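Local coordinates for cyanophycinase-like exopeptidase (actinobacterium SCGC AAA027-L06, PDB 6NQC), which probably hydrolyses peptide bonds as a serine exopeptidase of family S51, the family that includes cyanophycinase, at residues Ala65-Glu70 with Gly121-Tyr126. Residues are numbered along the deposited sequence; the frame is centred on the assembly and turned at random.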
# COMPACT_ATOMS: atom_id res chain seq x y z
N ALA A 65 -4.16 -5.57 10.30
CA ALA A 65 -3.83 -6.17 11.57
C ALA A 65 -5.03 -6.23 12.50
O ALA A 65 -4.85 -6.45 13.70
CB ALA A 65 -2.68 -5.40 12.22
N GLY A 66 -6.24 -6.02 11.96
CA GLY A 66 -7.45 -5.89 12.77
C GLY A 66 -7.85 -7.11 13.58
O GLY A 66 -8.68 -6.98 14.48
N ARG A 67 -7.32 -8.28 13.28
CA ARG A 67 -7.58 -9.44 14.11
C ARG A 67 -6.51 -9.64 15.18
O ARG A 67 -6.62 -10.57 15.98
CB ARG A 67 -7.70 -10.71 13.26
CG ARG A 67 -8.90 -10.67 12.30
CD ARG A 67 -9.61 -12.03 12.12
NE ARG A 67 -9.08 -12.76 10.97
CZ ARG A 67 -9.78 -13.10 9.88
NH1 ARG A 67 -11.07 -12.79 9.77
NH2 ARG A 67 -9.17 -13.75 8.89
N GLU A 68 -5.50 -8.77 15.23
CA GLU A 68 -4.41 -8.96 16.16
C GLU A 68 -4.77 -8.43 17.55
O GLU A 68 -5.81 -7.79 17.77
CB GLU A 68 -3.14 -8.28 15.64
CG GLU A 68 -2.64 -8.86 14.31
CD GLU A 68 -1.41 -8.11 13.74
OE1 GLU A 68 -0.75 -7.35 14.49
OE2 GLU A 68 -1.13 -8.28 12.52
N SER A 69 -3.85 -8.66 18.48
CA SER A 69 -4.02 -8.26 19.87
C SER A 69 -4.27 -6.77 20.00
O SER A 69 -3.85 -5.96 19.17
CB SER A 69 -2.76 -8.64 20.66
OG SER A 69 -2.56 -7.72 21.71
N GLU A 70 -4.96 -6.39 21.08
CA GLU A 70 -5.12 -4.97 21.37
C GLU A 70 -3.78 -4.28 21.58
O GLU A 70 -3.62 -3.10 21.23
CB GLU A 70 -6.03 -4.79 22.59
CG GLU A 70 -7.42 -5.40 22.42
CD GLU A 70 -7.65 -6.64 23.29
OE1 GLU A 70 -6.89 -7.64 23.17
OE2 GLU A 70 -8.61 -6.62 24.10
N GLY A 121 0.98 -3.33 7.28
CA GLY A 121 0.98 -4.76 7.01
C GLY A 121 0.09 -5.57 7.96
O GLY A 121 -0.48 -5.07 8.94
N GLY A 122 -0.05 -6.84 7.62
CA GLY A 122 -0.88 -7.78 8.31
C GLY A 122 -1.41 -8.85 7.36
O GLY A 122 -0.65 -9.46 6.60
N ASP A 123 -2.70 -9.11 7.42
CA ASP A 123 -3.34 -10.16 6.64
C ASP A 123 -4.00 -9.51 5.42
O ASP A 123 -4.95 -8.74 5.58
CB ASP A 123 -4.36 -10.89 7.52
CG ASP A 123 -5.16 -11.95 6.76
OD1 ASP A 123 -5.02 -12.10 5.54
OD2 ASP A 123 -5.95 -12.60 7.44
N PRO A 124 -3.52 -9.77 4.21
CA PRO A 124 -4.10 -9.12 3.05
C PRO A 124 -5.52 -9.57 2.78
O PRO A 124 -6.32 -8.78 2.29
CB PRO A 124 -3.15 -9.51 1.90
CG PRO A 124 -2.64 -10.82 2.33
CD PRO A 124 -2.50 -10.77 3.82
N HIS A 125 -5.87 -10.81 3.12
CA HIS A 125 -7.24 -11.25 2.90
C HIS A 125 -8.20 -10.50 3.82
O HIS A 125 -9.27 -10.06 3.37
CB HIS A 125 -7.34 -12.75 3.07
CG HIS A 125 -6.47 -13.48 2.10
ND1 HIS A 125 -6.83 -13.67 0.79
CD2 HIS A 125 -5.22 -14.00 2.23
CE1 HIS A 125 -5.86 -14.33 0.16
NE2 HIS A 125 -4.87 -14.53 1.01
N TYR A 126 -7.81 -10.31 5.08
CA TYR A 126 -8.66 -9.56 6.00
C TYR A 126 -8.75 -8.09 5.59
O TYR A 126 -9.83 -7.50 5.65
CB TYR A 126 -8.14 -9.71 7.43
CG TYR A 126 -9.08 -9.15 8.47
CD1 TYR A 126 -10.27 -9.79 8.79
CD2 TYR A 126 -8.77 -7.96 9.15
CE1 TYR A 126 -11.14 -9.28 9.74
CE2 TYR A 126 -9.64 -7.42 10.10
CZ TYR A 126 -10.83 -8.09 10.39
OH TYR A 126 -11.71 -7.59 11.33
O HOH W 1 0.65 -6.79 11.28
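Arg67 folds over one face of the Tyr126 ring, and this packing carries most of the contact. Its CG sits above the middle of the ring, 3.7 Å from the centroid, in a CH-pi contact. Bends at chi2 and chi3 then carry the guanidinium along the ring to its CD1 side, where NH1 comes within 3.3 Å of Tyr126 CD1, the two planes inclined by 50°. The tyrosine reaches this place with CG anti to its backbone N (chi1 -171°), and its hydroxyl hydrogen-bonds to Leu97 O. Gly66 CA approaches Tyr126 CE2 at 3.8 Å; a CB there would clash with the ring, so the missing side chain, rather than the type I turn from Ala65 to Glu68, lets the backbone come this close.

Among charges, Arg67 NH2 makes a long salt bridge with Asp123 OD2, at 3.7 Å. The other carboxylate oxygen, OD1, N-caps helix 124-131, weakly accepting from His125 N and Tyr126 N.

One water bridges the segments, donating to Glu68 OE2 at 2.6 Å and to Gly121 O.

Replacing Tyr126 with an alanine would probably leave the Arg67 chain without its platform and Leu97 O without its hydroxyl partner. Residues 65-69 and 121-123 lead from adjacent parallel strands, 57-61 and 116-119, into helices; an Asp123-Ala64 backbone hydrogen bond joins these loops, but 65-70 and 121-126 themselves meet through CH-pi packing, a stretched ion pair and water, consistent with a partly solvated join.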